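Local coordinates for trilobed Protease (Pyrococcus furiosus, PDB 2GOP), which probably cleaves peptides, its beta-propeller domain, with an open Velcro topology, probably helping to filter substrates, at residues A[13-18]-A[338-343]; A[103-108]-A[121-126]; A[151-156]-A[167-172]. One frame throughout, in Å; residues are numbered along the deposited sequence.

In the fold
The chain folds into seven four-stranded antiparallel blades. Interactions 2 and 3 are the hairpins of a single blade: 103-108 with 121-126 pairs its first two strands, 151-156 with 167-172 its last two; the G122-T153 backbone bond joins the middle strands, and the K124-E167 salt bridge ties the two contacts. Both are partly buried, apolar side chains packed against neighbouring strands and many charged ones at the rim. Interaction 1 lies about 31 Å and 38 Å from them, centre to centre, where the two ends of the chain meet. It is the smallest of the three and holds by one asparagine amide and a tyrosine, whereas the hairpins rely on repeated backbone bonds, plus an aromatic pair in interaction 3.

Interaction 1: A[13-18]-A[338-343]; sequences KFAYLS and DYNDPI
N340 reaches across to A15 and grips its backbone with both ends of the side-chain amide. OD1 of N340 takes the hydrogen of A15 N at 2.9 Å, on a lone pair and nearly straight (169° at the hydrogen). The N-H of N340 ND2 points to A15 O, also at 2.9 Å, and this acceptor lies almost in the amide plane. CG of N340 stands anti to its own carbonyl carbon (chi1 -67°), which sets CG toward the 13-18 segment, and the two bonds then fix the amide's rotation. The amide stands in for a neighbouring strand. This is consistent with the open Velcro topology: 338-343 follows the last strand of the last blade and adds no strand to the first blade, whose first strand includes Y16 to S18. An alanine at N340 lacks the amide and would probably leave A15 N and A15 O without these mates and open a gap beside F14. That phenylalanine presents its edge to OD1 of N340, with CD1 3.4 Å from the oxygen and ring and amide planes 74° apart. A water donates to K13 O at 3.1 Å and, weakly, to the same OD1. Next to the amide, Y339 CB packs on A15 CB at 3.7 Å, and Y339 CD2 meets L17 CD1 at 3.8 Å, the two side chains crossing at about a right angle. The hydroxyl of Y339 hydrogen-bonds to Y29 OH, while the carboxylate of E325 takes the backbone N-H groups of Y339 and N340.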
loop_
_atom_site.group_PDB
_atom_site.type_symbol
_atom_site.label_atom_id
_atom_site.label_comp_id
_atom_site.label_asym_id
_atom_site.label_seq_id
_atom_site.Cartn_x
_atom_site.Cartn_y
_atom_site.Cartn_z
ATOM N N LYS A 13 16.431 -24.553 4.063
ATOM C CA LYS A 13 17.838 -24.919 4.220
ATOM C C LYS A 13 18.717 -23.745 3.777
ATOM O O LYS A 13 19.943 -23.873 3.706
ATOM C CB LYS A 13 18.180 -26.128 3.335
ATOM C CG LYS A 13 17.116 -27.226 3.249
ATOM C CD LYS A 13 17.414 -28.407 4.161
ATOM C CE LYS A 13 17.462 -28.016 5.626
ATOM N NZ LYS A 13 17.653 -29.214 6.490
ATOM N N PHE A 14 18.084 -22.610 3.482
ATOM C CA PHE A 14 18.697 -21.568 2.657
ATOM C C PHE A 14 19.163 -20.339 3.423
ATOM O O PHE A 14 18.834 -20.151 4.587
ATOM C CB PHE A 14 17.714 -21.138 1.564
ATOM C CG PHE A 14 17.286 -22.262 0.666
ATOM C CD1 PHE A 14 18.223 -22.944 -0.104
ATOM C CD2 PHE A 14 15.951 -22.648 0.592
ATOM C CE1 PHE A 14 17.835 -23.985 -0.933
ATOM C CE2 PHE A 14 15.558 -23.687 -0.238
ATOM C CZ PHE A 14 16.501 -24.358 -0.999
ATOM N N ALA A 15 19.956 -19.525 2.736
ATOM C CA ALA A 15 20.360 -18.210 3.208
ATOM C C ALA A 15 19.495 -17.194 2.482
ATOM O O ALA A 15 19.376 -17.244 1.261
ATOM C CB ALA A 15 21.821 -17.970 2.910
ATOM N N TYR A 16 18.883 -16.287 3.236
ATOM C CA TYR A 16 17.983 -15.291 2.668
ATOM C C TYR A 16 18.587 -13.900 2.815
ATOM O O TYR A 16 18.738 -13.395 3.927
ATOM C CB TYR A 16 16.615 -15.366 3.349
ATOM C CG TYR A 16 15.913 -16.686 3.133
ATOM C CD1 TYR A 16 15.214 -16.940 1.955
ATOM C CD2 TYR A 16 15.962 -17.689 4.096
ATOM C CE1 TYR A 16 14.574 -18.165 1.745
ATOM C CE2 TYR A 16 15.334 -18.915 3.894
ATOM C CZ TYR A 16 14.641 -19.149 2.718
ATOM O OH TYR A 16 14.003 -20.360 2.523
ATOM N N LEU A 17 18.917 -13.289 1.677
ATOM C CA LEU A 17 19.601 -12.001 1.637
ATOM C C LEU A 17 18.611 -10.852 1.471
ATOM O O LEU A 17 17.676 -10.946 0.681
ATOM C CB LEU A 17 20.603 -11.955 0.483
ATOM C CG LEU A 17 22.011 -12.499 0.758
ATOM C CD1 LEU A 17 21.995 -13.929 1.237
ATOM C CD2 LEU A 17 22.842 -12.361 -0.484
ATOM N N SER A 18 18.846 -9.756 2.183
ATOM C CA SER A 18 17.988 -8.584 2.052
ATOM C C SER A 18 18.770 -7.306 2.285
ATOM O O SER A 18 19.863 -7.324 2.841
ATOM C CB SER A 18 16.799 -8.658 3.022
ATOM O OG SER A 18 17.220 -8.806 4.368
ATOM N N ASP A 338 27.406 -16.476 -3.157
ATOM C CA ASP A 338 26.891 -17.736 -3.699
ATOM C C ASP A 338 26.474 -18.668 -2.562
ATOM O O ASP A 338 26.720 -19.869 -2.599
ATOM C CB ASP A 338 27.929 -18.390 -4.618
ATOM C CG ASP A 338 29.255 -18.681 -3.915
ATOM O OD1 ASP A 338 29.430 -18.300 -2.743
ATOM O OD2 ASP A 338 30.131 -19.302 -4.545
ATOM N N TYR A 339 25.834 -18.090 -1.549
ATOM C CA TYR A 339 25.506 -18.809 -0.317
ATOM C C TYR A 339 24.758 -20.097 -0.610
ATOM O O TYR A 339 25.083 -21.158 -0.074
ATOM C CB TYR A 339 24.668 -17.919 0.607
ATOM C CG TYR A 339 25.472 -16.854 1.318
ATOM C CD1 TYR A 339 26.301 -17.185 2.393
ATOM C CD2 TYR A 339 25.403 -15.520 0.929
ATOM C CE1 TYR A 339 27.043 -16.213 3.059
ATOM C CE2 TYR A 339 26.143 -14.547 1.581
ATOM C CZ TYR A 339 26.961 -14.897 2.649
ATOM O OH TYR A 339 27.690 -13.933 3.303
ATOM N N ASN A 340 23.771 -20.008 -1.486
ATOM C CA ASN A 340 22.874 -21.133 -1.730
ATOM C C ASN A 340 23.337 -22.138 -2.772
ATOM O O ASN A 340 22.788 -23.237 -2.852
ATOM C CB ASN A 340 21.489 -20.594 -2.063
ATOM C CG ASN A 340 20.871 -19.922 -0.884
ATOM O OD1 ASN A 340 20.621 -20.567 0.132
ATOM N ND2 ASN A 340 20.668 -18.613 -0.975
ATOM N N ASP A 341 24.347 -21.773 -3.559
ATOM C CA ASP A 341 24.953 -22.712 -4.515
ATOM C C ASP A 341 26.480 -22.580 -4.485
ATOM O O ASP A 341 27.111 -22.221 -5.480
ATOM C CB ASP A 341 24.386 -22.466 -5.914
ATOM C CG ASP A 341 22.865 -22.513 -5.938
ATOM O OD1 ASP A 341 22.239 -21.483 -5.598
ATOM O OD2 ASP A 341 22.297 -23.573 -6.284
ATOM N N PRO A 342 27.079 -22.886 -3.326
ATOM C CA PRO A 342 28.467 -22.520 -3.052
ATOM C C PRO A 342 29.497 -23.328 -3.843
ATOM O O PRO A 342 30.633 -22.885 -3.996
ATOM C CB PRO A 342 28.598 -22.789 -1.552
ATOM C CG PRO A 342 27.635 -23.902 -1.302
ATOM C CD PRO A 342 26.479 -23.643 -2.213
ATOM N N ILE A 343 29.099 -24.497 -4.337
ATOM C CA ILE A 343 29.956 -25.320 -5.188
ATOM C C ILE A 343 29.706 -24.971 -6.656
ATOM O O ILE A 343 30.639 -24.698 -7.411
ATOM C CB ILE A 343 29.678 -26.825 -4.965
ATOM C CG1 ILE A 343 29.860 -27.180 -3.485
ATOM C CG2 ILE A 343 30.586 -27.673 -5.845
ATOM C CD1 ILE A 343 29.687 -28.652 -3.158
HETATM O O HOH W 1 22.090 -23.169 1.649
#

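Interaction 2: A[103-108]-A[121-126]; sequences AKNIRS and VGFKRR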
loop_
_atom_site.group_PDB
_atom_site.type_symbol
_atom_site.label_atom_id
_atom_site.label_comp_id
_atom_site.label_asym_id
_atom_site.label_seq_id
_atom_site.Cartn_x
_atom_site.Cartn_y
_atom_site.Cartn_z
ATOM N N ALA A 103 12.868 2.531 20.394
ATOM C CA ALA A 103 11.562 2.939 19.883
ATOM C C ALA A 103 10.683 1.724 19.643
ATOM O O ALA A 103 11.169 0.606 19.573
ATOM C CB ALA A 103 11.717 3.742 18.601
ATOM N N LYS A 104 9.386 1.961 19.505
ATOM C CA LYS A 104 8.422 0.895 19.272
ATOM C C LYS A 104 8.685 0.296 17.897
ATOM O O LYS A 104 8.870 -0.910 17.758
ATOM C CB LYS A 104 6.997 1.453 19.361
ATOM C CG LYS A 104 5.896 0.423 19.542
ATOM C CD LYS A 104 4.530 1.123 19.604
ATOM C CE LYS A 104 3.390 0.181 20.015
ATOM N NZ LYS A 104 3.213 0.061 21.496
ATOM N N ASN A 105 8.719 1.162 16.890
ATOM C CA ASN A 105 8.930 0.757 15.511
ATOM C C ASN A 105 9.821 1.774 14.787
ATOM O O ASN A 105 9.782 2.962 15.087
ATOM C CB ASN A 105 7.571 0.642 14.816
ATOM C CG ASN A 105 7.658 -0.030 13.458
ATOM O OD1 ASN A 105 7.354 0.580 12.430
ATOM N ND2 ASN A 105 8.077 -1.293 13.447
ATOM N N ILE A 106 10.615 1.297 13.835
ATOM C CA ILE A 106 11.478 2.150 13.013
ATOM C C ILE A 106 11.027 2.105 11.547
ATOM O O ILE A 106 10.848 1.026 10.985
ATOM C CB ILE A 106 12.950 1.707 13.127
ATOM C CG1 ILE A 106 13.422 1.819 14.588
ATOM C CG2 ILE A 106 13.849 2.497 12.150
ATOM C CD1 ILE A 106 13.473 3.242 15.170
ATOM N N ARG A 107 10.825 3.279 10.950
ATOM C CA ARG A 107 10.435 3.393 9.542
ATOM C C ARG A 107 11.656 3.585 8.642
ATOM O O ARG A 107 11.747 2.973 7.585
ATOM C CB ARG A 107 9.461 4.560 9.335
ATOM C CG ARG A 107 8.829 4.601 7.949
ATOM C CD ARG A 107 8.215 5.949 7.645
ATOM N NE ARG A 107 7.246 5.883 6.546
ATOM C CZ ARG A 107 5.948 5.588 6.678
ATOM N NH1 ARG A 107 5.421 5.295 7.872
ATOM N NH2 ARG A 107 5.163 5.578 5.601
ATOM N N SER A 108 12.572 4.458 9.035
ATOM C CA SER A 108 13.772 4.698 8.228
ATOM C C SER A 108 14.971 5.082 9.071
ATOM O O SER A 108 14.838 5.539 10.213
ATOM C CB SER A 108 13.526 5.788 7.199
ATOM O OG SER A 108 13.098 6.975 7.837
ATOM N N VAL A 121 13.499 7.845 11.724
ATOM C CA VAL A 121 12.057 8.070 11.712
ATOM C C VAL A 121 11.332 6.802 12.199
ATOM O O VAL A 121 11.644 5.686 11.786
ATOM C CB VAL A 121 11.552 8.529 10.321
ATOM C CG1 VAL A 121 10.070 8.840 10.368
ATOM C CG2 VAL A 121 12.351 9.748 9.846
ATOM N N GLY A 122 10.386 6.986 13.107
ATOM C CA GLY A 122 9.727 5.862 13.734
ATOM C C GLY A 122 8.629 6.266 14.690
ATOM O O GLY A 122 8.103 7.384 14.625
ATOM N N PHE A 123 8.279 5.335 15.569
ATOM C CA PHE A 123 7.162 5.502 16.485
ATOM C C PHE A 123 7.627 5.298 17.909
ATOM O O PHE A 123 8.258 4.289 18.237
ATOM C CB PHE A 123 6.051 4.535 16.111
ATOM C CG PHE A 123 5.452 4.833 14.776
ATOM C CD1 PHE A 123 6.015 4.309 13.615
ATOM C CD2 PHE A 123 4.367 5.692 14.667
ATOM C CE1 PHE A 123 5.487 4.607 12.375
ATOM C CE2 PHE A 123 3.824 5.991 13.432
ATOM C CZ PHE A 123 4.380 5.443 12.284
ATOM N N LYS A 124 7.314 6.281 18.744
ATOM C CA LYS A 124 7.904 6.406 20.070
ATOM C C LYS A 124 7.414 5.286 20.970
ATOM O O LYS A 124 6.325 4.734 20.763
ATOM C CB LYS A 124 7.529 7.763 20.678
ATOM C CG LYS A 124 8.630 8.467 21.435
ATOM C CD LYS A 124 8.254 9.918 21.626
ATOM C CE LYS A 124 9.310 10.688 22.379
ATOM N NZ LYS A 124 9.083 12.156 22.229
ATOM N N ARG A 125 8.226 4.960 21.971
ATOM C CA ARG A 125 7.896 3.903 22.919
ATOM C C ARG A 125 7.383 4.486 24.241
ATOM O O ARG A 125 7.829 5.553 24.679
ATOM C CB ARG A 125 9.101 2.970 23.133
ATOM C CG ARG A 125 10.295 3.561 23.899
ATOM C CD ARG A 125 10.186 3.346 25.408
ATOM N NE ARG A 125 11.489 3.181 26.055
ATOM C CZ ARG A 125 12.344 4.167 26.322
ATOM N NH1 ARG A 125 12.065 5.426 25.995
ATOM N NH2 ARG A 125 13.500 3.888 26.919
ATOM N N ARG A 126 6.431 3.778 24.847
ATOM C CA ARG A 126 5.851 4.147 26.144
ATOM C C ARG A 126 6.888 4.180 27.270
ATOM O O ARG A 126 7.830 3.387 27.276
ATOM C CB ARG A 126 4.731 3.163 26.529
ATOM C CG ARG A 126 5.180 1.699 26.611
ATOM C CD ARG A 126 4.154 0.811 27.292
ATOM N NE ARG A 126 3.027 0.489 26.418
ATOM C CZ ARG A 126 2.116 -0.453 26.671
ATOM N NH1 ARG A 126 2.181 -1.192 27.778
ATOM N NH2 ARG A 126 1.130 -0.663 25.804
#
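N105 and F123 lie side by side and point the same way, amide and ring planes turned 34° from each other. The touch is light: OD1 of N105 comes within 4.1 Å of CD1 of F123, approaching the ring obliquely. CG of N105 is anti to its backbone N (chi1 -169°), which sets the amide carbon beside the F123 ring. S108 and V121 share that face of the sheet and meet more closely, OG of S108 lying 3.3 Å from CB of V121 and also near CG2. OG of S108 sits between its own backbone N and carbonyl carbon, on the side where the valine stands. On the other face I106 lies opposite G122, and the two CA atoms approach to 4.2 Å. A side chain at G122 would run into the carbonyl oxygen of N105, which accepts from F123 N at 2.8 Å. Two classic beta bulges break the regular pairing. R107 and S108 both face V121, whose carbonyl oxygen takes R107 N at 2.7 Å and S108 N at 3.2 Å. K104 and N105 both face F123, where F123 O accepts K104 N at 2.9 Å and N105 N only weakly. The extra residues turn the CB atoms of R107 and K104 toward the partner strand, R107 CB lying 3.5 Å from V121 O. Strand 105-111 opens the blade, in the place that lines the central channel of a propeller, and I106 packs on S85 and I87 of strand 84-91 in the preceding blade. On the far side, strand 117-123 pairs with strand 151-158 through G122 and T153, while V121 leans on T152 and F154.

Interaction 3: A[151-156]-A[167-172]; sequences KTTFWI and EFEKPR
E167 lies alongside W155, both side chains pointing the same way, with carboxylate and indole planes 53° apart. OE2 of E167 is 3.2 Å from NE1 of W155 and forms a salt bridge with K124. On the opposite face of this antiparallel hairpin F168 meets F154. With CG of F168 in the crowded position between its own N and carbonyl carbon (chi1 62°), the ring is carried over F154: the planes are nearly parallel, 8° apart, but slid, their centroids 4.6 Å from each other. CB of F154 lies over the face of the F168 ring, 3.6 Å from its centre, a CH-pi contact. The backbones of these two phenylalanines exchange both N-H...O bonds, F154 N reaching F168 O at 2.7 Å. E169 turns back to the tryptophan side, where its carboxylate rests against K151 CG and T153 OG1; NZ of K151 stays 6.2 Å from OE1 of E169, so the opposite charges are not in contact. K170 brings CG to within 3.7 Å of CE1 of F154, crossing that side chain at about a right angle, and the same CG lies at the edge of the F168 ring. Its backbone pairs with T152 in both directions, while NZ runs on to a salt bridge with E210. P171 has no N-H to give, but its carbonyl oxygen accepts OG1 of T152 at 3.1 Å, the hydroxyl standing above the carbonyl plane. R172 ends the segment, its CA beside that same OG1. The near-parallel, slid phenylalanine pair thus packs on V185 of the next blade, while the charges look beyond the hairpin for their mates: E167 finds its partner in K124 and K170 in E210.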
loop_
_atom_site.group_PDB
_atom_site.type_symbol
_atom_site.label_atom_id
_atom_site.label_comp_id
_atom_site.label_asym_id
_atom_site.label_seq_id
_atom_site.Cartn_x
_atom_site.Cartn_y
_atom_site.Cartn_z
ATOM N N LYS A 151 1.518 9.465 16.378
ATOM C CA LYS A 151 2.406 10.387 15.664
ATOM C C LYS A 151 3.669 9.688 15.170
ATOM O O LYS A 151 4.109 8.699 15.751
ATOM C CB LYS A 151 2.825 11.539 16.585
ATOM C CG LYS A 151 1.689 12.426 17.077
ATOM C CD LYS A 151 1.231 13.388 15.991
ATOM C CE LYS A 151 0.073 14.265 16.456
ATOM N NZ LYS A 151 -0.365 15.189 15.355
ATOM N N THR A 152 4.247 10.218 14.099
ATOM C CA THR A 152 5.556 9.783 13.633
ATOM C C THR A 152 6.569 10.679 14.305
ATOM O O THR A 152 6.398 11.896 14.326
ATOM C CB THR A 152 5.704 9.906 12.103
ATOM O OG1 THR A 152 4.570 9.308 11.452
ATOM C CG2 THR A 152 6.992 9.218 11.637
ATOM N N THR A 153 7.605 10.076 14.879
ATOM C CA THR A 153 8.694 10.827 15.500
ATOM C C THR A 153 9.957 10.824 14.634
ATOM O O THR A 153 10.365 9.788 14.092
ATOM C CB THR A 153 9.014 10.287 16.910
ATOM O OG1 THR A 153 7.848 10.392 17.733
ATOM C CG2 THR A 153 10.140 11.070 17.548
ATOM N N PHE A 154 10.545 12.007 14.506
ATOM C CA PHE A 154 11.798 12.223 13.796
ATOM C C PHE A 154 12.900 12.565 14.815
ATOM O O PHE A 154 12.780 13.536 15.570
ATOM C CB PHE A 154 11.655 13.377 12.796
ATOM C CG PHE A 154 10.649 13.122 11.673
ATOM C CD1 PHE A 154 9.288 13.052 11.934
ATOM C CD2 PHE A 154 11.076 13.006 10.350
ATOM C CE1 PHE A 154 8.367 12.839 10.907
ATOM C CE2 PHE A 154 10.164 12.794 9.332
ATOM C CZ PHE A 154 8.797 12.722 9.615
ATOM N N TRP A 155 13.969 11.770 14.829
ATOM C CA TRP A 155 15.131 12.050 15.664
ATOM C C TRP A 155 16.358 12.335 14.799
ATOM O O TRP A 155 16.648 11.590 13.855
ATOM C CB TRP A 155 15.492 10.852 16.536
ATOM C CG TRP A 155 14.498 10.385 17.538
ATOM C CD1 TRP A 155 14.409 10.772 18.829
ATOM C CD2 TRP A 155 13.530 9.332 17.365
ATOM N NE1 TRP A 155 13.411 10.066 19.470
ATOM C CE2 TRP A 155 12.861 9.175 18.587
ATOM C CE3 TRP A 155 13.143 8.534 16.278
ATOM C CZ2 TRP A 155 11.826 8.249 18.762
ATOM C CZ3 TRP A 155 12.126 7.617 16.455
ATOM C CH2 TRP A 155 11.468 7.492 17.686
ATOM N N ILE A 156 17.093 13.389 15.135
ATOM C CA ILE A 156 18.434 13.575 14.598
ATOM C C ILE A 156 19.412 13.247 15.715
ATOM O O ILE A 156 19.410 13.893 16.760
ATOM C CB ILE A 156 18.668 15.001 14.081
ATOM C CG1 ILE A 156 17.663 15.328 12.970
ATOM C CG2 ILE A 156 20.083 15.153 13.529
ATOM C CD1 ILE A 156 17.915 16.678 12.307
ATOM N N GLU A 167 14.438 16.578 17.683
ATOM C CA GLU A 167 13.359 15.609 17.770
ATOM C C GLU A 167 12.039 16.334 17.497
ATOM O O GLU A 167 11.772 17.379 18.078
ATOM C CB GLU A 167 13.353 14.935 19.147
ATOM C CG GLU A 167 12.096 14.095 19.435
ATOM C CD GLU A 167 12.261 13.106 20.584
ATOM O OE1 GLU A 167 13.244 13.199 21.343
ATOM O OE2 GLU A 167 11.391 12.228 20.730
ATOM N N PHE A 168 11.233 15.813 16.580
ATOM C CA PHE A 168 9.900 16.379 16.360
ATOM C C PHE A 168 8.917 15.320 15.921
ATOM O O PHE A 168 9.301 14.218 15.532
ATOM C CB PHE A 168 9.928 17.544 15.361
ATOM C CG PHE A 168 10.385 17.172 13.978
ATOM C CD1 PHE A 168 9.465 16.834 12.994
ATOM C CD2 PHE A 168 11.733 17.200 13.650
ATOM C CE1 PHE A 168 9.876 16.516 11.720
ATOM C CE2 PHE A 168 12.157 16.882 12.384
ATOM C CZ PHE A 168 11.225 16.545 11.406
ATOM N N GLU A 169 7.641 15.668 16.007
ATOM C CA GLU A 169 6.568 14.761 15.668
ATOM C C GLU A 169 5.760 15.303 14.498
ATOM O O GLU A 169 5.567 16.508 14.364
ATOM C CB GLU A 169 5.669 14.547 16.882
ATOM C CG GLU A 169 6.339 13.739 17.984
ATOM C CD GLU A 169 5.413 13.437 19.148
ATOM O OE1 GLU A 169 4.336 14.068 19.244
ATOM O OE2 GLU A 169 5.770 12.563 19.971
ATOM N N LYS A 170 5.306 14.392 13.651
ATOM C CA LYS A 170 4.353 14.698 12.611
ATOM C C LYS A 170 3.214 13.688 12.692
ATOM O O LYS A 170 3.300 12.709 13.442
ATOM C CB LYS A 170 5.050 14.658 11.247
ATOM C CG LYS A 170 6.076 15.762 11.063
ATOM C CD LYS A 170 5.415 17.130 11.108
ATOM C CE LYS A 170 6.329 18.215 10.593
ATOM N NZ LYS A 170 5.601 19.502 10.543
ATOM N N PRO A 171 2.119 13.935 11.962
ATOM C CA PRO A 171 1.053 12.948 11.944
ATOM C C PRO A 171 1.488 11.575 11.442
ATOM O O PRO A 171 2.484 11.444 10.727
ATOM C CB PRO A 171 0.033 13.556 10.978
ATOM C CG PRO A 171 0.308 15.013 10.997
ATOM C CD PRO A 171 1.774 15.132 11.167
ATOM N N ARG A 172 0.722 10.561 11.813
ATOM C CA ARG A 172 0.999 9.186 11.417
ATOM C C ARG A 172 1.186 9.068 9.891
ATOM O O ARG A 172 0.555 9.786 9.115
ATOM C CB ARG A 172 -0.135 8.270 11.914
ATOM C CG ARG A 172 0.132 6.777 11.761
ATOM C CD ARG A 172 -0.931 5.939 12.455
ATOM N NE ARG A 172 -0.664 5.788 13.885
ATOM C CZ ARG A 172 0.240 4.960 14.409
ATOM N NH1 ARG A 172 0.998 4.187 13.630
ATOM N NH2 ARG A 172 0.395 4.905 15.729
#